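Local coordinates for protein nickel-dependent hydrogenase large subunit (Allochromatium vinosum, PDB 3MYR) that catalyses the reversible oxidation of molecular hydrogen at a nickel-iron centre, as the large subunit of a heterodimeric hydrogenase that passes electrons to an acceptor, at residues E3-V7 with R18-M23; C61-L66 with N212-F217; P127-S131 with S143-A149. Residues are numbered along the deposited sequence.

Contact 1 (E3-V7 with R18-M23); sequences ERIVV and RIEAQM
Extended strands 5-7 and 18-23 run antiparallel (axes 4.8 Å apart, 164°). Register pairs Ile-5 with Ala-21 and Val-7 with Ile-19 as hydrogen-bonded pairs, flanking the non-hydrogen-bonded pair Val-6 with Glu-20. Backbone bonds are Ile-5 N to Ala-21 O and Ala-21 N to Ile-5 O, both 2.9 Å, Val-7 N to Ile-19 O 2.8 Å, and Ile-19 N to Val-7 O 3.0 Å. Ahead of strand 5-7, one water bridges Glu-3 O (2.8 Å) and Met-23 N (3.0 Å). Charges meet on the Val-6 face: Glu-20 (chi1 m, chi2 t) takes Arg-4 NH1 on OE2 at 2.8 Å and Arg-18 NE on OE1 at 2.6 Å, and Val-6 CG1 lies over the Arg-18 guanidinium, 3.4 Å from CZ. Apolar contact on the other face brings Ile-5 CG1 within 3.5 Å of Met-23 CG; there Val-7 and Ile-19 reach helix 543-551. This beta hairpin has strand 5-7 outermost, within this chain, in an antiparallel sheet continued by strand 27-35.

Contact 2 (C61-L66 with N212-F217); sequences CGVCTL and NPHPNF. With NFV (Ni-Fe oxidized active center), chain N.
This is a buried loop-to-loop contact between the metal-binding turn 61-66, which leads into helix 67-80, and segment 212-217 after helix 203-209. Neither has regular secondary structure, and their closest CA pair is Thr-65 with His-214, at 5.5 Å. A cis peptide bond precedes Pro-213, and His-214 follows with positive phi and psi (67°, 58°). This turns His-214 N to Thr-65 OG1, a 2.7 Å hydrogen bond (OG1 is less certain in position), while the imidazole (chi1 m) swings back so that NE2 gives a weak bond to Cys-61 O at 3.4 Å. Gly-62 CA lies 3.4 Å from His-214 NE2. Leu-66, the N-cap residue with phi 77°, packs CG on Phe-217 CZ at 3.6 Å and CB on Pro-215 CG at 4.2 Å. The cysteines point away from 212-217: Cys-61 SG binds NI and Cys-64 SG binds FE of the bound centre, each at 2.3 Å. Val-63 N donates to Cys-61 SG at 3.4 Å, and Cys-64 centres an inverse gamma turn. His-214 touches an SF4 iron-sulfur cluster. Cys-555 on NI and Cys-558 on FE add further thiolates, giving the paired CxxC ligation characteristic of the [NiFe] hydrogenase active site.

Contact 3 (P127-S131 with S143-A149); sequences PRATS and SSPGYFA
Pro-127 opens helix 127-137 with its CA-to-CB bond toward 143-149: CB lies 3.5 Å from Pro-145 O, CG 3.8 Å from Ala-149 CB, and CB 4.4 Å from Phe-148 CB. At Arg-128 the CA-to-CB bond points away, yet CA packs on Pro-145 CB at 4.0 Å, and the guanidinium sets one face over Pro-145 CG, 4.1 Å from NH1. Thr-130 (chi1 m) places CG2 over the Phe-148 ring, 3.6 Å from the centroid and 10° off the normal, a CH-pi contact; its OG1 is bonded back to Asp-126 O. Ser-131 (chi1 t) closes the segment: OG donates to Ser-143 O at 2.6 Å and touches Pro-145 CD at 3.6 Å, while CA rests 3.7 Å from Phe-148 CE1. In the partner segment Ser-144 is the N-cap, its OG accepting from Tyr-147 N at 3.0 Å, so Pro-145 starts the helix, and Phe-148 (chi1 m), in the first turn, has its CA-to-CB bond toward 127-131. The short helical axes approach to 7.9 Å at 120°. These two helices, consecutive in the chain, pack N-terminal turn to N-terminal turn, with helix 181-201 beside both: Glu-182 touches Thr-130, and Ala-189 touches Phe-148.

In the fold
Contact 2 lies deepest, its centre about 13 Å from that of the chain, against about 25 Å for contact 1 and 33 Å for contact 3. It alone carries ligands of the Ni-Fe centre, and its His-214 side chain is about 4 Å from an SF4 cluster and 8 Å from the F3S cluster. Contact 1 closes before contact 2 opens, whereas contact 3 is nested within the largely helical chain that contact 2 closes. None touch: nearest atoms are about 15 Å apart between contacts 1 and 2, 22 Å between 2 and 3, and 30 Å between 1 and 3. Contacts 1 and 2 both meet the small subunit; contact 3 does not.

Contact 1 (E3-V7 with R18-M23)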
ATOM      1  N   GLU B   3     -25.169  20.429 -10.076  1.00 44.60           N
ATOM      2  CA  GLU B   3     -23.863  21.029 -10.005  1.00 45.47           C
ATOM      3  C   GLU B   3     -22.691  20.141 -10.333  1.00 42.30           C
ATOM      4  O   GLU B   3     -22.526  19.827 -11.460  1.00 43.91           O
ATOM      5  CB  GLU B   3     -23.657  21.648  -8.673  1.00 45.10           C
ATOM      6  CG  GLU B   3     -24.302  20.872  -7.714  1.00 52.58           C
ATOM      7  CD  GLU B   3     -24.655  21.657  -6.614  1.00 65.55           C
ATOM      8  OE1 GLU B   3     -25.693  21.373  -6.071  1.00 68.70           O
ATOM      9  OE2 GLU B   3     -23.894  22.574  -6.289  1.00 65.42           O
ATOM     10  N   ARG B   4     -21.823  19.831  -9.407  1.00 38.12           N
ATOM     11  CA  ARG B   4     -20.652  19.084  -9.791  1.00 33.67           C
ATOM     12  C   ARG B   4     -20.915  17.651 -10.179  1.00 32.78           C
ATOM     13  O   ARG B   4     -21.727  16.992  -9.613  1.00 32.07           O
ATOM     14  CB  ARG B   4     -19.631  19.112  -8.682  1.00 31.07           C
ATOM     15  CG  ARG B   4     -18.774  20.289  -8.644  1.00 30.71           C
ATOM     16  CD  ARG B   4     -17.934  20.237  -7.430  1.00 26.79           C
ATOM     17  NE  ARG B   4     -18.148  21.459  -6.804  1.00 39.25           N
ATOM     18  CZ  ARG B   4     -18.677  21.683  -5.626  1.00 40.01           C
ATOM     19  NH1 ARG B   4     -18.963  20.759  -4.772  1.00 50.51           N
ATOM     20  NH2 ARG B   4     -18.869  22.920  -5.318  1.00 36.35           N
ATOM     21  N   ILE B   5     -20.152  17.169 -11.122  1.00 30.68           N
ATOM     22  CA  ILE B   5     -20.087  15.720 -11.410  1.00 32.15           C
ATOM     23  C   ILE B   5     -19.314  15.021 -10.259  1.00 31.23           C
ATOM     24  O   ILE B   5     -18.363  15.609  -9.693  1.00 32.00           O
ATOM     25  CB  ILE B   5     -19.402  15.551 -12.771  1.00 32.06           C
ATOM     26  CG1 ILE B   5     -20.356  16.113 -13.890  1.00 35.40           C
ATOM     27  CG2 ILE B   5     -18.952  14.152 -13.031  1.00 37.47           C
ATOM     28  CD1 ILE B   5     -21.733  15.510 -13.932  1.00 40.36           C
ATOM     29  N   VAL B   6     -19.776  13.847  -9.840  1.00 27.63           N
ATOM     30  CA  VAL B   6     -19.207  13.188  -8.683  1.00 27.02           C
ATOM     31  C   VAL B   6     -18.711  11.802  -9.094  1.00 26.66           C
ATOM     32  O   VAL B   6     -19.458  11.025  -9.681  1.00 29.03           O
ATOM     33  CB  VAL B   6     -20.238  13.060  -7.530  1.00 26.93           C
ATOM     34  CG1 VAL B   6     -19.677  12.150  -6.362  1.00 25.78           C
ATOM     35  CG2 VAL B   6     -20.649  14.467  -6.999  1.00 29.98           C
ATOM     36  N   VAL B   7     -17.461  11.475  -8.776  1.00 26.29           N
ATOM     37  CA  VAL B   7     -17.040  10.085  -8.784  1.00 24.90           C
ATOM     38  C   VAL B   7     -16.554   9.565  -7.435  1.00 26.38           C
ATOM     39  O   VAL B   7     -15.488   9.946  -6.921  1.00 22.34           O
ATOM     40  CB  VAL B   7     -16.189   9.725 -10.027  1.00 26.68           C
ATOM     41  CG1 VAL B   7     -15.766  10.885 -10.956  1.00 27.11           C
ATOM     42  CG2 VAL B   7     -15.529   8.321 -10.120  1.00 23.07           C
ATOM     43  N   ARG B  18     -12.913  10.532  -3.315  1.00 21.88           N
ATOM     44  CA  ARG B  18     -14.058  11.092  -4.035  1.00 21.61           C
ATOM     45  C   ARG B  18     -13.478  12.256  -4.901  1.00 23.49           C
ATOM     46  O   ARG B  18     -12.648  13.048  -4.389  1.00 22.64           O
ATOM     47  CB  ARG B  18     -15.111  11.628  -3.023  1.00 21.37           C
ATOM     48  CG  ARG B  18     -16.124  12.672  -3.629  1.00 22.83           C
ATOM     49  CD  ARG B  18     -17.074  13.085  -2.524  1.00 23.71           C
ATOM     50  NE  ARG B  18     -18.300  13.719  -3.017  1.00 28.24           N
ATOM     51  CZ  ARG B  18     -19.499  13.150  -3.082  1.00 26.33           C
ATOM     52  NH1 ARG B  18     -19.662  11.884  -2.685  1.00 21.95           N
ATOM     53  NH2 ARG B  18     -20.552  13.875  -3.502  1.00 24.95           N
ATOM     54  N   ILE B  19     -13.833  12.296  -6.188  1.00 22.04           N
ATOM     55  CA  ILE B  19     -13.543  13.442  -7.059  1.00 23.18           C
ATOM     56  C   ILE B  19     -14.841  14.147  -7.406  1.00 25.48           C
ATOM     57  O   ILE B  19     -15.833  13.473  -7.774  1.00 25.14           O
ATOM     58  CB  ILE B  19     -12.860  12.984  -8.381  1.00 24.78           C
ATOM     59  CG1 ILE B  19     -11.543  12.231  -8.087  1.00 24.52           C
ATOM     60  CG2 ILE B  19     -12.622  14.196  -9.335  1.00 25.03           C
ATOM     61  CD1 ILE B  19     -10.471  13.116  -7.523  1.00 23.29           C
ATOM     62  N   GLU B  20     -14.861  15.493  -7.267  1.00 23.93           N
ATOM     63  CA  GLU B  20     -15.960  16.295  -7.813  1.00 25.50           C
ATOM     64  C   GLU B  20     -15.366  17.203  -8.876  1.00 27.25           C
ATOM     65  O   GLU B  20     -14.218  17.658  -8.740  1.00 27.01           O
ATOM     66  CB  GLU B  20     -16.654  17.078  -6.692  1.00 25.64           C
ATOM     67  CG  GLU B  20     -17.365  16.091  -5.731  1.00 26.65           C
ATOM     68  CD  GLU B  20     -18.305  16.777  -4.712  1.00 35.94           C
ATOM     69  OE1 GLU B  20     -18.917  16.077  -3.844  1.00 32.15           O
ATOM     70  OE2 GLU B  20     -18.424  18.010  -4.783  1.00 31.14           O
ATOM     71  N   ALA B  21     -16.101  17.404  -9.971  1.00 27.06           N
ATOM     72  CA  ALA B  21     -15.607  18.217 -11.078  1.00 26.99           C
ATOM     73  C   ALA B  21     -16.715  19.199 -11.519  1.00 28.92           C
ATOM     74  O   ALA B  21     -17.865  18.796 -11.793  1.00 28.19           O
ATOM     75  CB  ALA B  21     -15.205  17.326 -12.240  1.00 25.90           C
ATOM     76  N   GLN B  22     -16.364  20.482 -11.571  1.00 29.12           N
ATOM     77  CA  GLN B  22     -17.244  21.480 -12.149  1.00 30.70           C
ATOM     78  C   GLN B  22     -16.958  21.489 -13.643  1.00 30.56           C
ATOM     79  O   GLN B  22     -15.808  21.759 -14.069  1.00 30.33           O
ATOM     80  CB  GLN B  22     -16.987  22.851 -11.518  1.00 31.89           C
ATOM     81  CG  GLN B  22     -17.864  24.004 -12.138  1.00 36.04           C
ATOM     82  CD  GLN B  22     -19.370  23.741 -11.983  1.00 43.59           C
ATOM     83  OE1 GLN B  22     -20.099  23.661 -12.982  1.00 44.95           O
ATOM     84  NE2 GLN B  22     -19.826  23.523 -10.749  1.00 36.47           N
ATOM     85  N   MET B  23     -17.969  21.123 -14.421  1.00 30.50           N
ATOM     86  CA  MET B  23     -17.840  20.984 -15.849  1.00 33.19           C
ATOM     87  C   MET B  23     -18.178  22.307 -16.519  1.00 36.76           C
ATOM     88  O   MET B  23     -19.114  22.996 -16.079  1.00 36.59           O
ATOM     89  CB  MET B  23     -18.804  19.910 -16.379  1.00 33.00           C
ATOM     90  CG  MET B  23     -18.559  18.481 -15.827  1.00 34.47           C
ATOM     91  SD  MET B  23     -16.788  18.005 -15.937  1.00 35.87           S
ATOM     92  CE  MET B  23     -16.628  17.705 -17.702  1.00 33.14           C
TER
HETATM   93  O   HOH W   1     -20.709  20.323 -13.497  1.00 20.48           O

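Contact 2 (C61-L66 with N212-F217)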
ATOM      1  N   CYS B  61      -0.612   1.723   5.964  1.00 19.35           N
ATOM      2  CA  CYS B  61      -0.952   1.245   4.628  1.00 20.17           C
ATOM      3  C   CYS B  61      -0.279  -0.048   4.291  1.00 19.18           C
ATOM      4  O   CYS B  61       0.901  -0.192   4.505  1.00 19.53           O
ATOM      5  CB  CYS B  61      -0.656   2.295   3.550  1.00 22.07           C
ATOM      6  SG  CYS B  61      -1.372   1.773   1.944  1.00 23.91           S
ATOM      7  N   GLY B  62      -1.055  -1.010   3.812  1.00 18.33           N
ATOM      8  CA  GLY B  62      -0.496  -2.286   3.457  1.00 18.61           C
ATOM      9  C   GLY B  62      -0.220  -2.471   1.970  1.00 19.75           C
ATOM     10  O   GLY B  62       0.221  -3.554   1.542  1.00 21.25           O
ATOM     11  N   VAL B  63      -0.476  -1.448   1.150  1.00 21.60           N
ATOM     12  CA  VAL B  63      -0.091  -1.530  -0.281  1.00 18.68           C
ATOM     13  C   VAL B  63       1.356  -1.056  -0.364  1.00 20.39           C
ATOM     14  O   VAL B  63       2.219  -1.808  -0.806  1.00 20.54           O
ATOM     15  CB  VAL B  63      -0.960  -0.629  -1.185  1.00 21.90           C
ATOM     16  CG1 VAL B  63      -0.400  -0.656  -2.653  1.00 19.76           C
ATOM     17  CG2 VAL B  63      -2.332  -1.173  -1.172  1.00 17.21           C
ATOM     18  N   CYS B  64       1.666   0.166   0.110  1.00 19.34           N
ATOM     19  CA  CYS B  64       3.062   0.484   0.291  1.00 20.49           C
ATOM     20  C   CYS B  64       3.430  -0.066   1.712  1.00 20.81           C
ATOM     21  O   CYS B  64       3.799   0.679   2.612  1.00 22.53           O
ATOM     22  CB  CYS B  64       3.376   1.986   0.169  1.00 18.21           C
ATOM     23  SG  CYS B  64       2.302   2.938   1.337  1.00 21.68           S
ATOM     24  N   THR B  65       3.336  -1.371   1.895  1.00 23.08           N
ATOM     25  CA  THR B  65       3.804  -1.942   3.143  1.00 22.40           C
ATOM     26  C   THR B  65       5.343  -1.661   3.168  1.00 24.32           C
ATOM     27  O   THR B  65       5.867  -1.189   2.147  1.00 25.29           O
ATOM     28  CB  THR B  65       3.501  -3.438   3.210  1.00 21.77           C
ATOM     29  OG1 THR B  65       3.847  -3.879   4.524  1.00 23.72           O
ATOM     30  CG2 THR B  65       4.278  -4.206   2.169  1.00 19.88           C
ATOM     31  N   LEU B  66       5.978  -1.815   4.326  1.00 20.07           N
ATOM     32  CA  LEU B  66       7.407  -1.509   4.525  1.00 21.60           C
ATOM     33  C   LEU B  66       7.720  -0.006   4.649  1.00 21.28           C
ATOM     34  O   LEU B  66       8.517   0.396   5.496  1.00 18.91           O
ATOM     35  CB  LEU B  66       8.313  -2.279   3.492  1.00 22.18           C
ATOM     36  CG  LEU B  66       9.787  -1.826   3.368  1.00 25.26           C
ATOM     37  CD1 LEU B  66      10.641  -2.959   2.998  1.00 26.03           C
ATOM     38  CD2 LEU B  66       9.903  -0.715   2.312  1.00 23.80           C
ATOM     39  N   ASN B 212       4.939 -10.902   4.510  1.00 16.61           N
ATOM     40  CA  ASN B 212       4.491  -9.807   3.645  1.00 18.79           C
ATOM     41  C   ASN B 212       3.035 -10.104   3.331  1.00 17.30           C
ATOM     42  O   ASN B 212       2.758 -11.195   2.888  1.00 17.67           O
ATOM     43  CB  ASN B 212       5.314  -9.786   2.295  1.00 16.91           C
ATOM     44  CG  ASN B 212       4.791  -8.693   1.302  1.00 23.97           C
ATOM     45  OD1 ASN B 212       5.463  -7.660   1.014  1.00 25.44           O
ATOM     46  ND2 ASN B 212       3.600  -8.892   0.822  1.00 16.33           N
ATOM     47  N   PRO B 213       2.128  -9.144   3.533  1.00 17.82           N
ATOM     48  CA  PRO B 213       2.440  -7.752   3.945  1.00 17.71           C
ATOM     49  C   PRO B 213       2.961  -7.564   5.401  1.00 18.00           C
ATOM     50  O   PRO B 213       2.829  -8.456   6.263  1.00 16.06           O
ATOM     51  CB  PRO B 213       1.082  -7.014   3.778  1.00 16.60           C
ATOM     52  CG  PRO B 213       0.254  -7.931   2.742  1.00 14.10           C
ATOM     53  CD  PRO B 213       0.683  -9.304   3.237  1.00 18.23           C
ATOM     54  N   HIS B 214       3.462  -6.351   5.647  1.00 15.38           N
ATOM     55  CA  HIS B 214       3.858  -5.888   6.924  1.00 17.22           C
ATOM     56  C   HIS B 214       5.077  -6.589   7.543  1.00 17.28           C
ATOM     57  O   HIS B 214       5.015  -7.082   8.673  1.00 16.74           O
ATOM     58  CB  HIS B 214       2.598  -5.794   7.838  1.00 15.78           C
ATOM     59  CG  HIS B 214       1.681  -4.674   7.435  1.00 17.75           C
ATOM     60  ND1 HIS B 214       0.340  -4.620   7.749  1.00 17.26           N
ATOM     61  CD2 HIS B 214       1.924  -3.591   6.659  1.00 12.99           C
ATOM     62  CE1 HIS B 214      -0.197  -3.538   7.217  1.00 14.54           C
ATOM     63  NE2 HIS B 214       0.759  -2.879   6.577  1.00 17.61           N
ATOM     64  N   PRO B 215       6.221  -6.568   6.850  1.00 17.51           N
ATOM     65  CA  PRO B 215       7.396  -7.162   7.491  1.00 15.41           C
ATOM     66  C   PRO B 215       7.830  -6.410   8.773  1.00 18.56           C
ATOM     67  O   PRO B 215       7.398  -5.248   9.035  1.00 16.96           O
ATOM     68  CB  PRO B 215       8.487  -7.071   6.395  1.00 17.41           C
ATOM     69  CG  PRO B 215       8.047  -5.865   5.576  1.00 17.29           C
ATOM     70  CD  PRO B 215       6.512  -6.045   5.507  1.00 15.78           C
ATOM     71  N   ASN B 216       8.738  -7.030   9.533  1.00 16.89           N
ATOM     72  CA  ASN B 216       9.251  -6.400  10.787  1.00 18.00           C
ATOM     73  C   ASN B 216      10.510  -5.558  10.594  1.00 18.72           C
ATOM     74  O   ASN B 216      11.343  -5.861   9.726  1.00 17.68           O
ATOM     75  CB  ASN B 216       9.478  -7.507  11.858  1.00 17.13           C
ATOM     76  CG  ASN B 216       8.154  -8.242  12.168  1.00 21.70           C
ATOM     77  OD1 ASN B 216       7.983  -9.406  11.807  1.00 22.88           O
ATOM     78  ND2 ASN B 216       7.184  -7.507  12.673  1.00 14.63           N
ATOM     79  N   PHE B 217      10.663  -4.558  11.459  1.00 20.28           N
ATOM     80  CA  PHE B 217      11.810  -3.656  11.413  1.00 20.14           C
ATOM     81  C   PHE B 217      12.297  -3.471  12.826  1.00 20.51           C
ATOM     82  O   PHE B 217      11.631  -3.863  13.735  1.00 17.21           O
ATOM     83  CB  PHE B 217      11.430  -2.292  10.821  1.00 19.42           C
ATOM     84  CG  PHE B 217      11.015  -2.386   9.410  1.00 23.97           C
ATOM     85  CD1 PHE B 217      11.970  -2.371   8.403  1.00 25.28           C
ATOM     86  CD2 PHE B 217       9.673  -2.689   9.100  1.00 20.47           C
ATOM     87  CE1 PHE B 217      11.582  -2.650   7.085  1.00 29.37           C
ATOM     88  CE2 PHE B 217       9.249  -2.882   7.804  1.00 26.03           C
ATOM     89  CZ  PHE B 217      10.197  -2.875   6.776  1.00 28.03           C
TER
HETATM   90 FE   NFV N2005       2.191   5.095   0.528  1.00 16.26          FE
HETATM   91 NI   NFV N2005      -0.217   3.293   0.712  1.00 22.31          NI
HETATM   92  C1  NFV N2005       3.306   5.835   1.356  1.00 19.51           C
HETATM   93  O1  NFV N2005       4.218   6.430   1.949  1.00 13.88           O
HETATM   94  C2  NFV N2005       3.460   4.838  -0.872  1.00 13.93           C
HETATM   95  N2  NFV N2005       4.267   4.676  -1.723  1.00 15.96           N
HETATM   96  C3  NFV N2005       1.555   6.698  -0.233  1.00 20.92           C
HETATM   97  N3  NFV N2005       1.146   7.699  -0.682  1.00 16.89           N
HETATM   98  O4  NFV N2005       0.866   4.121  -0.587  1.00 19.96           O

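Contact 3 (P127-S131 with S143-A149)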
ATOM      1  N   PRO B 127      -5.798 -15.418 -31.666  1.00 25.55           N
ATOM      2  CA  PRO B 127      -4.760 -15.865 -30.749  1.00 26.52           C
ATOM      3  C   PRO B 127      -3.379 -15.861 -31.419  1.00 25.65           C
ATOM      4  O   PRO B 127      -2.409 -15.453 -30.809  1.00 23.75           O
ATOM      5  CB  PRO B 127      -5.189 -17.289 -30.371  1.00 27.51           C
ATOM      6  CG  PRO B 127      -6.756 -17.224 -30.465  1.00 27.61           C
ATOM      7  CD  PRO B 127      -6.981 -16.312 -31.696  1.00 25.96           C
ATOM      8  N   ARG B 128      -3.336 -16.211 -32.681  1.00 23.46           N
ATOM      9  CA  ARG B 128      -2.090 -16.191 -33.414  1.00 26.56           C
ATOM     10  C   ARG B 128      -1.497 -14.801 -33.606  1.00 26.31           C
ATOM     11  O   ARG B 128      -0.313 -14.612 -33.420  1.00 24.71           O
ATOM     12  CB  ARG B 128      -2.189 -16.905 -34.761  1.00 27.60           C
ATOM     13  CG  ARG B 128      -0.843 -16.881 -35.451  1.00 33.72           C
ATOM     14  CD  ARG B 128      -0.805 -17.662 -36.799  1.00 42.00           C
ATOM     15  NE  ARG B 128      -1.145 -19.082 -36.609  1.00 46.77           N
ATOM     16  CZ  ARG B 128      -0.323 -19.995 -36.074  1.00 50.71           C
ATOM     17  NH1 ARG B 128       0.920 -19.657 -35.685  1.00 43.93           N
ATOM     18  NH2 ARG B 128      -0.756 -21.246 -35.912  1.00 49.49           N
ATOM     19  N   ALA B 129      -2.317 -13.829 -34.000  1.00 26.34           N
ATOM     20  CA  ALA B 129      -1.860 -12.450 -34.123  1.00 24.28           C
ATOM     21  C   ALA B 129      -1.420 -11.924 -32.752  1.00 22.28           C
ATOM     22  O   ALA B 129      -0.471 -11.109 -32.643  1.00 24.61           O
ATOM     23  CB  ALA B 129      -2.986 -11.545 -34.757  1.00 22.83           C
ATOM     24  N   THR B 130      -2.068 -12.372 -31.681  1.00 21.16           N
ATOM     25  CA  THR B 130      -1.711 -11.880 -30.350  1.00 19.92           C
ATOM     26  C   THR B 130      -0.288 -12.378 -30.004  1.00 21.89           C
ATOM     27  O   THR B 130       0.526 -11.633 -29.466  1.00 21.64           O
ATOM     28  CB  THR B 130      -2.670 -12.400 -29.268  1.00 19.77           C
ATOM     29  OG1 THR B 130      -3.998 -12.000 -29.605  1.00 25.16           O
ATOM     30  CG2 THR B 130      -2.339 -11.846 -27.900  1.00 15.44           C
ATOM     31  N   SER B 131      -0.008 -13.621 -30.398  1.00 21.06           N
ATOM     32  CA  SER B 131       1.311 -14.206 -30.228  1.00 23.11           C
ATOM     33  C   SER B 131       2.364 -13.456 -31.060  1.00 24.15           C
ATOM     34  O   SER B 131       3.413 -13.115 -30.528  1.00 21.32           O
ATOM     35  CB  SER B 131       1.261 -15.679 -30.639  1.00 24.17           C
ATOM     36  OG  SER B 131       2.552 -16.219 -30.691  1.00 24.22           O
ATOM     37  N   SER B 143       4.036 -17.029 -24.770  1.00 24.33           N
ATOM     38  CA  SER B 143       3.512 -16.237 -25.890  1.00 22.69           C
ATOM     39  C   SER B 143       2.881 -17.131 -26.941  1.00 23.11           C
ATOM     40  O   SER B 143       2.644 -16.692 -28.094  1.00 26.02           O
ATOM     41  CB  SER B 143       4.682 -15.504 -26.559  1.00 23.17           C
ATOM     42  OG  SER B 143       5.577 -16.454 -27.176  1.00 28.91           O
ATOM     43  N   SER B 144       2.705 -18.414 -26.642  1.00 22.07           N
ATOM     44  CA  SER B 144       2.268 -19.310 -27.713  1.00 21.51           C
ATOM     45  C   SER B 144       0.817 -18.946 -28.049  1.00 21.32           C
ATOM     46  O   SER B 144       0.100 -18.393 -27.213  1.00 22.37           O
ATOM     47  CB  SER B 144       2.373 -20.785 -27.321  1.00 19.25           C
ATOM     48  OG  SER B 144       1.280 -21.081 -26.467  1.00 25.63           O
ATOM     49  N   PRO B 145       0.375 -19.222 -29.293  1.00 21.78           N
ATOM     50  CA  PRO B 145      -1.009 -18.994 -29.705  1.00 21.99           C
ATOM     51  C   PRO B 145      -1.959 -19.813 -28.873  1.00 23.06           C
ATOM     52  O   PRO B 145      -2.998 -19.295 -28.451  1.00 24.25           O
ATOM     53  CB  PRO B 145      -1.031 -19.387 -31.201  1.00 21.95           C
ATOM     54  CG  PRO B 145       0.401 -19.153 -31.618  1.00 22.22           C
ATOM     55  CD  PRO B 145       1.259 -19.528 -30.413  1.00 21.53           C
ATOM     56  N   GLY B 146      -1.629 -21.081 -28.606  1.00 24.12           N
ATOM     57  CA  GLY B 146      -2.513 -21.901 -27.743  1.00 22.47           C
ATOM     58  C   GLY B 146      -2.680 -21.302 -26.339  1.00 23.26           C
ATOM     59  O   GLY B 146      -3.756 -21.339 -25.736  1.00 24.36           O
ATOM     60  N   TYR B 147      -1.628 -20.701 -25.784  1.00 23.08           N
ATOM     61  CA  TYR B 147      -1.735 -20.057 -24.490  1.00 21.82           C
ATOM     62  C   TYR B 147      -2.707 -18.824 -24.496  1.00 22.32           C
ATOM     63  O   TYR B 147      -3.561 -18.635 -23.587  1.00 22.04           O
ATOM     64  CB  TYR B 147      -0.333 -19.614 -24.097  1.00 21.15           C
ATOM     65  CG  TYR B 147      -0.304 -18.591 -22.998  1.00 24.16           C
ATOM     66  CD1 TYR B 147      -0.557 -18.939 -21.643  1.00 22.84           C
ATOM     67  CD2 TYR B 147       0.045 -17.266 -23.288  1.00 23.59           C
ATOM     68  CE1 TYR B 147      -0.448 -17.953 -20.593  1.00 19.98           C
ATOM     69  CE2 TYR B 147       0.147 -16.300 -22.272  1.00 22.30           C
ATOM     70  CZ  TYR B 147      -0.112 -16.642 -20.947  1.00 24.39           C
ATOM     71  OH  TYR B 147       0.020 -15.636 -20.017  1.00 25.71           O
ATOM     72  N   PHE B 148      -2.542 -17.960 -25.507  1.00 21.23           N
ATOM     73  CA  PHE B 148      -3.483 -16.883 -25.746  1.00 21.58           C
ATOM     74  C   PHE B 148      -4.924 -17.349 -26.008  1.00 21.52           C
ATOM     75  O   PHE B 148      -5.858 -16.773 -25.443  1.00 21.88           O
ATOM     76  CB  PHE B 148      -2.985 -15.909 -26.834  1.00 19.16           C
ATOM     77  CG  PHE B 148      -1.839 -15.095 -26.377  1.00 17.89           C
ATOM     78  CD1 PHE B 148      -0.592 -15.187 -27.021  1.00 16.52           C
ATOM     79  CD2 PHE B 148      -1.956 -14.300 -25.229  1.00 20.04           C
ATOM     80  CE1 PHE B 148       0.505 -14.406 -26.576  1.00 17.78           C
ATOM     81  CE2 PHE B 148      -0.845 -13.511 -24.765  1.00 18.26           C
ATOM     82  CZ  PHE B 148       0.366 -13.564 -25.433  1.00 18.64           C
ATOM     83  N   ALA B 149      -5.082 -18.427 -26.759  1.00 22.45           N
ATOM     84  CA  ALA B 149      -6.414 -18.975 -27.057  1.00 22.90           C
ATOM     85  C   ALA B 149      -6.990 -19.529 -25.749  1.00 24.99           C
ATOM     86  O   ALA B 149      -8.152 -19.338 -25.470  1.00 25.11           O
ATOM     87  CB  ALA B 149      -6.334 -20.145 -28.146  1.00 24.20           C
TER